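Local coordinates for Os03g0854200 protein (Oryza sativa Japonica Group, PDB 3HKM) that binds double-stranded DNA and single-stranded RNA, shows hydrolytic DNase and phosphorolytic RNase activity in vitro, and is probably a component of the exosome, at residues 45-51 against 97-103; 59-64 against 88-94. All blocks are in the same frame, centred on the assembly; numbering follows the deposited sequence.

Contact 1. Residues 45-51 against 97-103; sequences YGPKPGT and HPNTTTS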
ATOM      1  N   TYR A  45       9.359  -7.867  10.637  1.00 18.76           N
ATOM      2  CA  TYR A  45      10.241  -8.564  11.568  1.00 20.41           C
ATOM      3  C   TYR A  45      11.369  -9.429  10.941  1.00 23.31           C
ATOM      4  O   TYR A  45      11.416 -10.632  11.144  1.00 23.64           O
ATOM      5  CB  TYR A  45       9.391  -9.300  12.618  1.00 19.85           C
ATOM      6  CG  TYR A  45       8.548  -8.310  13.404  1.00 19.50           C
ATOM      7  CD1 TYR A  45       9.086  -7.613  14.475  1.00 20.69           C
ATOM      8  CD2 TYR A  45       7.241  -8.019  13.031  1.00 20.59           C
ATOM      9  CE1 TYR A  45       8.338  -6.675  15.178  1.00 20.82           C
ATOM     10  CE2 TYR A  45       6.484  -7.080  13.727  1.00 19.81           C
ATOM     11  CZ  TYR A  45       7.041  -6.413  14.799  1.00 21.16           C
ATOM     12  OH  TYR A  45       6.306  -5.483  15.502  1.00 23.58           O
ATOM     13  N   GLY A  46      12.286  -8.779  10.204  1.00 27.72           N
ATOM     14  CA  GLY A  46      13.431  -9.417   9.550  1.00 20.14           C
ATOM     15  C   GLY A  46      13.075 -10.790   9.025  1.00 23.34           C
ATOM     16  O   GLY A  46      11.952 -11.245   9.218  1.00 25.23           O
ATOM     17  N   PRO A  47      14.004 -11.468   8.336  1.00 22.07           N
ATOM     18  CA  PRO A  47      13.586 -12.834   8.019  1.00 23.35           C
ATOM     19  C   PRO A  47      13.876 -13.754   9.206  1.00 24.11           C
ATOM     20  O   PRO A  47      15.027 -13.829   9.645  1.00 24.28           O
ATOM     21  CB  PRO A  47      14.450 -13.197   6.801  1.00 24.89           C
ATOM     22  CG  PRO A  47      15.101 -11.902   6.361  1.00 21.66           C
ATOM     23  CD  PRO A  47      15.215 -11.085   7.599  1.00 21.87           C
ATOM     24  N   LYS A  48      12.839 -14.412   9.729  1.00 22.94           N
ATOM     25  CA  LYS A  48      12.971 -15.298  10.888  1.00 24.50           C
ATOM     26  C   LYS A  48      12.961 -16.786  10.484  1.00 22.63           C
ATOM     27  O   LYS A  48      12.030 -17.247   9.825  1.00 22.14           O
ATOM     28  CB  LYS A  48      11.866 -15.003  11.913  1.00 21.79           C
ATOM     29  CG  LYS A  48      11.879 -15.931  13.131  1.00 26.05           C
ATOM     30  CD  LYS A  48      10.721 -15.644  14.102  1.00 28.48           C
ATOM     31  CE  LYS A  48      10.784 -16.562  15.320  1.00 28.37           C
ATOM     32  NZ  LYS A  48       9.783 -16.187  16.354  1.00 33.64           N
ATOM     33  N   PRO A  49      14.006 -17.539  10.876  1.00 24.71           N
ATOM     34  CA  PRO A  49      14.096 -18.970  10.543  1.00 23.95           C
ATOM     35  C   PRO A  49      12.824 -19.752  10.884  1.00 23.16           C
ATOM     36  O   PRO A  49      12.225 -19.540  11.935  1.00 24.46           O
ATOM     37  CB  PRO A  49      15.255 -19.460  11.416  1.00 23.02           C
ATOM     38  CG  PRO A  49      16.130 -18.252  11.587  1.00 24.12           C
ATOM     39  CD  PRO A  49      15.207 -17.053  11.587  1.00 23.52           C
ATOM     40  N   GLY A  50      12.425 -20.656  10.000  1.00 23.23           N
ATOM     41  CA  GLY A  50      11.283 -21.515  10.258  1.00 25.33           C
ATOM     42  C   GLY A  50      10.078 -21.167   9.407  1.00 26.82           C
ATOM     43  O   GLY A  50       9.923 -20.030   8.974  1.00 25.35           O
ATOM     44  N   THR A  51       9.217 -22.151   9.171  1.00 28.71           N
ATOM     45  CA  THR A  51       8.041 -21.950   8.332  1.00 31.03           C
ATOM     46  C   THR A  51       6.798 -22.625   8.914  1.00 33.33           C
ATOM     47  O   THR A  51       6.806 -23.829   9.198  1.00 33.43           O
ATOM     48  CB  THR A  51       8.263 -22.499   6.904  1.00 30.70           C
ATOM     49  OG1 THR A  51       9.646 -22.394   6.541  1.00 28.82           O
ATOM     50  CG2 THR A  51       7.413 -21.739   5.899  1.00 32.00           C
ATOM     51  N   HIS A  97      15.840 -16.117   0.973  1.00 24.15           N
ATOM     52  CA  HIS A  97      15.898 -16.630   2.335  1.00 22.44           C
ATOM     53  C   HIS A  97      14.864 -17.711   2.598  1.00 23.91           C
ATOM     54  O   HIS A  97      13.882 -17.470   3.292  1.00 24.18           O
ATOM     55  CB  HIS A  97      15.729 -15.495   3.336  1.00 22.95           C
ATOM     56  CG  HIS A  97      16.911 -14.585   3.407  1.00 22.64           C
ATOM     57  ND1 HIS A  97      16.889 -13.296   2.917  1.00 22.71           N
ATOM     58  CD2 HIS A  97      18.161 -14.788   3.880  1.00 20.18           C
ATOM     59  CE1 HIS A  97      18.075 -12.740   3.099  1.00 20.53           C
ATOM     60  NE2 HIS A  97      18.864 -13.625   3.684  1.00 22.39           N
ATOM     61  N   PRO A  98      15.093 -18.912   2.050  1.00 23.96           N
ATOM     62  CA  PRO A  98      14.205 -20.070   2.200  1.00 24.39           C
ATOM     63  C   PRO A  98      14.104 -20.501   3.655  1.00 25.44           C
ATOM     64  O   PRO A  98      15.018 -20.212   4.440  1.00 22.95           O
ATOM     65  CB  PRO A  98      14.907 -21.159   1.388  1.00 25.21           C
ATOM     66  CG  PRO A  98      15.792 -20.420   0.435  1.00 27.51           C
ATOM     67  CD  PRO A  98      16.246 -19.215   1.190  1.00 25.80           C
ATOM     68  N   ASN A  99      13.015 -21.196   3.991  1.00 24.92           N
ATOM     69  CA  ASN A  99      12.723 -21.604   5.367  1.00 25.16           C
ATOM     70  C   ASN A  99      12.811 -20.434   6.327  1.00 24.57           C
ATOM     71  O   ASN A  99      13.527 -20.481   7.324  1.00 24.41           O
ATOM     72  CB  ASN A  99      13.639 -22.739   5.822  1.00 26.00           C
ATOM     73  CG  ASN A  99      13.191 -23.368   7.130  1.00 25.08           C
ATOM     74  OD1 ASN A  99      14.008 -23.893   7.880  1.00 27.83           O
ATOM     75  ND2 ASN A  99      11.895 -23.317   7.409  1.00 26.46           N
ATOM     76  N   THR A 100      12.062 -19.385   6.011  1.00 25.80           N
ATOM     77  CA  THR A 100      12.107 -18.149   6.772  1.00 25.54           C
ATOM     78  C   THR A 100      10.727 -17.479   6.747  1.00 23.35           C
ATOM     79  O   THR A 100       9.997 -17.594   5.775  1.00 24.53           O
ATOM     80  CB  THR A 100      13.190 -17.219   6.180  1.00 24.60           C
ATOM     81  OG1 THR A 100      14.029 -16.719   7.225  1.00 27.98           O
ATOM     82  CG2 THR A 100      12.584 -16.085   5.376  1.00 22.53           C
ATOM     83  N   THR A 101      10.361 -16.795   7.821  1.00 23.34           N
ATOM     84  CA  THR A 101       9.088 -16.089   7.842  1.00 23.20           C
ATOM     85  C   THR A 101       9.281 -14.620   8.188  1.00 23.20           C
ATOM     86  O   THR A 101       9.890 -14.281   9.205  1.00 21.40           O
ATOM     87  CB  THR A 101       8.085 -16.715   8.838  1.00 24.02           C
ATOM     88  OG1 THR A 101       7.928 -18.112   8.559  1.00 25.96           O
ATOM     89  CG2 THR A 101       6.733 -16.030   8.737  1.00 23.30           C
ATOM     90  N   THR A 102       8.757 -13.755   7.328  1.00 21.15           N
ATOM     91  CA  THR A 102       8.720 -12.328   7.589  1.00 20.49           C
ATOM     92  C   THR A 102       7.279 -11.906   7.882  1.00 20.22           C
ATOM     93  O   THR A 102       6.400 -12.041   7.037  1.00 19.64           O
ATOM     94  CB  THR A 102       9.297 -11.548   6.396  1.00 21.35           C
ATOM     95  OG1 THR A 102      10.655 -11.957   6.181  1.00 20.52           O
ATOM     96  CG2 THR A 102       9.253 -10.052   6.643  1.00 19.28           C
ATOM     97  N   SER A 103       7.037 -11.412   9.091  1.00 20.17           N
ATOM     98  CA  SER A 103       5.692 -11.019   9.487  1.00 20.73           C
ATOM     99  C   SER A 103       5.515  -9.514   9.418  1.00 19.65           C
ATOM    100  O   SER A 103       6.261  -8.759  10.037  1.00 20.42           O
ATOM    101  CB  SER A 103       5.367 -11.509  10.899  1.00 17.88           C
ATOM    102  OG  SER A 103       5.628 -12.895  11.030  1.00 23.39           O
TER

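Contact 2. Residues 59-64 against 88-94; sequences KASIEV and LQSICLL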
ATOM      1  N   LYS A  59      10.603 -21.928  -0.082  1.00 31.04           N
ATOM      2  CA  LYS A  59      10.618 -20.504  -0.408  1.00 29.69           C
ATOM      3  C   LYS A  59      10.342 -19.692   0.859  1.00 29.35           C
ATOM      4  O   LYS A  59       9.785 -20.221   1.825  1.00 29.09           O
ATOM      5  CB  LYS A  59       9.557 -20.188  -1.470  1.00 31.08           C
ATOM      6  CG  LYS A  59       9.913 -20.625  -2.883  1.00 29.28           C
ATOM      7  CD  LYS A  59       8.731 -20.439  -3.834  1.00 32.27           C
ATOM      8  CE  LYS A  59       7.590 -21.411  -3.528  1.00 32.88           C
ATOM      9  NZ  LYS A  59       7.864 -22.806  -3.994  1.00 31.62           N
ATOM     10  N   ALA A  60      10.735 -18.417   0.862  1.00 25.75           N
ATOM     11  CA  ALA A  60      10.491 -17.550   2.015  1.00 25.25           C
ATOM     12  C   ALA A  60       9.000 -17.229   2.191  1.00 25.12           C
ATOM     13  O   ALA A  60       8.262 -17.075   1.220  1.00 24.75           O
ATOM     14  CB  ALA A  60      11.304 -16.264   1.907  1.00 25.93           C
ATOM     15  N   SER A  61       8.566 -17.140   3.442  1.00 27.63           N
ATOM     16  CA  SER A  61       7.176 -16.823   3.762  1.00 25.22           C
ATOM     17  C   SER A  61       7.021 -15.361   4.138  1.00 23.69           C
ATOM     18  O   SER A  61       7.838 -14.810   4.879  1.00 23.06           O
ATOM     19  CB  SER A  61       6.676 -17.688   4.923  1.00 24.23           C
ATOM     20  OG  SER A  61       6.826 -19.066   4.632  1.00 29.46           O
ATOM     21  N   ILE A  62       5.967 -14.739   3.617  1.00 23.27           N
ATOM     22  CA  ILE A  62       5.579 -13.396   4.021  1.00 22.69           C
ATOM     23  C   ILE A  62       4.162 -13.497   4.570  1.00 23.45           C
ATOM     24  O   ILE A  62       3.283 -14.044   3.909  1.00 25.09           O
ATOM     25  CB  ILE A  62       5.653 -12.378   2.846  1.00 22.57           C
ATOM     26  CG1 ILE A  62       7.099 -11.918   2.613  1.00 24.12           C
ATOM     27  CG2 ILE A  62       4.811 -11.150   3.145  1.00 20.50           C
ATOM     28  CD1 ILE A  62       7.987 -12.930   1.927  1.00 25.02           C
ATOM     29  N   GLU A  63       3.955 -13.009   5.791  1.00 20.82           N
ATOM     30  CA  GLU A  63       2.647 -13.068   6.435  1.00 22.16           C
ATOM     31  C   GLU A  63       2.211 -11.677   6.892  1.00 22.50           C
ATOM     32  O   GLU A  63       3.056 -10.846   7.212  1.00 21.09           O
ATOM     33  CB  GLU A  63       2.689 -14.040   7.618  1.00 23.13           C
ATOM     34  CG  GLU A  63       3.287 -15.387   7.244  1.00 25.71           C
ATOM     35  CD  GLU A  63       2.931 -16.492   8.222  1.00 31.60           C
ATOM     36  OE1 GLU A  63       2.661 -16.174   9.399  1.00 28.85           O
ATOM     37  OE2 GLU A  63       2.938 -17.677   7.809  1.00 32.84           O
ATOM     38  N   VAL A  64       0.901 -11.428   6.929  1.00 19.35           N
ATOM     39  CA  VAL A  64       0.395 -10.093   7.233  1.00 22.02           C
ATOM     40  C   VAL A  64      -0.866 -10.092   8.108  1.00 24.04           C
ATOM     41  O   VAL A  64      -1.803 -10.855   7.883  1.00 26.18           O
ATOM     42  CB  VAL A  64       0.107  -9.296   5.936  1.00 23.90           C
ATOM     43  CG1 VAL A  64      -0.060  -7.814   6.245  1.00 21.57           C
ATOM     44  CG2 VAL A  64       1.221  -9.513   4.917  1.00 21.67           C
ATOM     45  N   LEU A  88       2.326  -7.926  -1.275  1.00 20.11           N
ATOM     46  CA  LEU A  88       3.633  -8.029  -0.655  1.00 20.15           C
ATOM     47  C   LEU A  88       4.348  -9.304  -1.071  1.00 21.54           C
ATOM     48  O   LEU A  88       5.508  -9.262  -1.460  1.00 20.70           O
ATOM     49  CB  LEU A  88       3.524  -7.959   0.863  1.00 20.68           C
ATOM     50  CG  LEU A  88       3.161  -6.608   1.465  1.00 18.97           C
ATOM     51  CD1 LEU A  88       3.447  -6.658   2.935  1.00 16.92           C
ATOM     52  CD2 LEU A  88       3.950  -5.486   0.811  1.00 18.25           C
ATOM     53  N   GLN A  89       3.654 -10.436  -0.981  1.00 20.92           N
ATOM     54  CA  GLN A  89       4.213 -11.707  -1.428  1.00 21.63           C
ATOM     55  C   GLN A  89       4.683 -11.577  -2.877  1.00 22.99           C
ATOM     56  O   GLN A  89       5.690 -12.165  -3.283  1.00 23.27           O
ATOM     57  CB  GLN A  89       3.178 -12.833  -1.281  1.00 21.99           C
ATOM     58  CG  GLN A  89       2.844 -13.159   0.168  1.00 21.23           C
ATOM     59  CD  GLN A  89       1.792 -14.240   0.321  1.00 23.55           C
ATOM     60  OE1 GLN A  89       0.903 -14.390  -0.517  1.00 24.52           O
ATOM     61  NE2 GLN A  89       1.883 -14.994   1.408  1.00 24.03           N
ATOM     62  N   SER A  90       3.945 -10.780  -3.641  1.00 21.13           N
ATOM     63  CA  SER A  90       4.257 -10.497  -5.035  1.00 21.64           C
ATOM     64  C   SER A  90       5.598  -9.785  -5.232  1.00 22.81           C
ATOM     65  O   SER A  90       6.415 -10.203  -6.061  1.00 23.65           O
ATOM     66  CB  SER A  90       3.137  -9.661  -5.661  1.00 21.71           C
ATOM     67  OG  SER A  90       3.464  -9.288  -6.985  1.00 24.70           O
ATOM     68  N   ILE A  91       5.829  -8.714  -4.477  1.00 21.11           N
ATOM     69  CA  ILE A  91       7.019  -7.896  -4.706  1.00 21.09           C
ATOM     70  C   ILE A  91       8.260  -8.439  -4.023  1.00 20.18           C
ATOM     71  O   ILE A  91       9.365  -8.115  -4.418  1.00 20.27           O
ATOM     72  CB  ILE A  91       6.823  -6.430  -4.269  1.00 21.49           C
ATOM     73  CG1 ILE A  91       6.967  -6.299  -2.751  1.00 19.88           C
ATOM     74  CG2 ILE A  91       5.492  -5.871  -4.780  1.00 19.87           C
ATOM     75  CD1 ILE A  91       6.846  -4.872  -2.246  1.00 19.40           C
ATOM     76  N   CYS A  92       8.073  -9.260  -2.998  1.00 20.71           N
ATOM     77  CA  CYS A  92       9.196  -9.827  -2.263  1.00 21.00           C
ATOM     78  C   CYS A  92       9.904 -10.895  -3.081  1.00 23.53           C
ATOM     79  O   CYS A  92       9.255 -11.734  -3.713  1.00 24.88           O
ATOM     80  CB  CYS A  92       8.727 -10.414  -0.927  1.00 18.80           C
ATOM     81  SG  CYS A  92       8.365  -9.179   0.358  1.00 21.10           S
ATOM     82  N   LEU A  93      11.236 -10.865  -3.082  1.00 23.15           N
ATOM     83  CA  LEU A  93      11.990 -11.956  -3.692  1.00 24.42           C
ATOM     84  C   LEU A  93      12.078 -13.136  -2.711  1.00 25.09           C
ATOM     85  O   LEU A  93      12.720 -13.049  -1.660  1.00 23.46           O
ATOM     86  CB  LEU A  93      13.375 -11.492  -4.144  1.00 23.27           C
ATOM     87  CG  LEU A  93      14.080 -12.491  -5.067  1.00 26.50           C
ATOM     88  CD1 LEU A  93      13.073 -13.128  -6.019  1.00 27.76           C
ATOM     89  CD2 LEU A  93      15.219 -11.834  -5.842  1.00 25.46           C
ATOM     90  N   LEU A  94      11.428 -14.239  -3.069  1.00 24.96           N
ATOM     91  CA  LEU A  94      11.151 -15.323  -2.126  1.00 25.34           C
ATOM     92  C   LEU A  94      12.229 -16.398  -2.100  1.00 27.76           C
ATOM     93  O   LEU A  94      12.274 -17.239  -1.200  1.00 27.74           O
ATOM     94  CB  LEU A  94       9.778 -15.949  -2.423  1.00 26.82           C
ATOM     95  CG  LEU A  94       9.421 -16.338  -3.871  1.00 32.15           C
ATOM     96  CD1 LEU A  94       9.414 -15.146  -4.862  1.00 28.98           C
ATOM     97  CD2 LEU A  94      10.333 -17.444  -4.377  1.00 31.07           C
TER

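Contact 1. Residues 45-51 against 97-103
Lys48 and Thr101 face each other as an antiparallel hydrogen-bonded pair, the central link between 45-51 and 97-103. Thr101 N gives its hydrogen to Lys48 O at 2.6 Å, and Lys48 N returns one to Thr101 O at 3.0 Å. Next along, Pro49 and Thr100 form a non-hydrogen-bonded pair, a position that suits a proline because no N-H is required there. Gly50 N then bonds Asn99 O at 2.9 Å. At the other end the pairing thins to a weak bond from Tyr45 N to Ser103 O, whose oxygen also lies at the edge of the tyrosine ring, 3.2 Å from CD2.

Side chains add further bonds around Gly50 and Thr51. With its hydroxyl held beside its own backbone N (chi1 -54°), Thr101 donates from OG1 to Gly50 O at 2.8 Å. The amide of Asn99 reaches Thr51, ND2 to OG1 2.6 Å, with the hydroxyl oxygen lying in the amide plane. Pro47 CG lies over one face of the His97 ring, displaced from its centre, 4.1 Å from ND1.

The pairing joins the end of strand 38-49 to the start of strand 100-110, antiparallel neighbours in the mixed sheet of the RNase PH-type domain, and the adjoining loop residues continue it. The far edge of strand 100-110 pairs with strand 61-67 through Thr100 and Thr102; Thr101 also rests its side chain on Ser61 and Glu63.

Contact 2. Residues 59-64 against 88-94
Ile62 meets Leu88 and Gln89 in the last turn of helix 77-91 and Cys92 just beyond it, a packing that belongs to the beta-alpha-beta crossover of strand 61-67, helix 77-91 and strand 100-110. Its two branches divide the work. CG2 lies against Leu88 CB at 4.1 Å, the two side chains crossing at about a right angle, whereas CG1 sits 3.8 Å from Cys92 SG. A chi1 of -80° turns CG1 beside the backbone N, toward Cys92, and CG2 anti to that N, toward Leu88. Two residues along the strand, on the same face, Val64 CG2 touches Leu88 CD1.

Gln89 supplies the polar part. Its side chain and that of Ile62 run antiparallel past one another, Gln89 CG against Ile62 CB, and the glutamine extends beyond CG until NE2 donates to Ile62 O at 3.0 Å. NE2 lies in the plane of the Ile62 carbonyl, although the oxygen is tilted 20° from the amide plane of the glutamine. A strand carbonyl is thus tied directly to the helix.

Behind this layer, Leu88 and Cys92 both lean on Leu127 of helix 115-130, and Leu88 also reaches Val104 of strand 100-110, so the end of the helix touches both the sheet and helix 115-130. Cys92 is the first residue to leave helical geometry, yet its N still bonds Leu88 O. Beyond Cys92 the chain comes alongside Lys59 and Ala60, where the Lys59 and Leu94 side chains run together and Ala60 N meets Leu94 O at 2.8 Å, on a lone pair, with an N-H...O angle of 170°.

How the contacts relate
Contact 2 falls within the span of chain that contact 1 brackets: the order is 45-51, 59-64, 88-94 and 97-103. Their centres lie about 10 Å apart, both to one side of the middle of the molecule and within one RNase PH family region. Both reach the same mixed sheet, in which strand 100-110 stands between strands 38-49 and 61-67. Contact 1 joins strands within that sheet, and contact 2 packs a helix end on its outermost strand within the chain. They meet directly at Ser61, whose N and O probably bond Thr100 O and Thr102 N, both at 2.8 Å. Strand pairing and helix packing therefore share one corner of the fold.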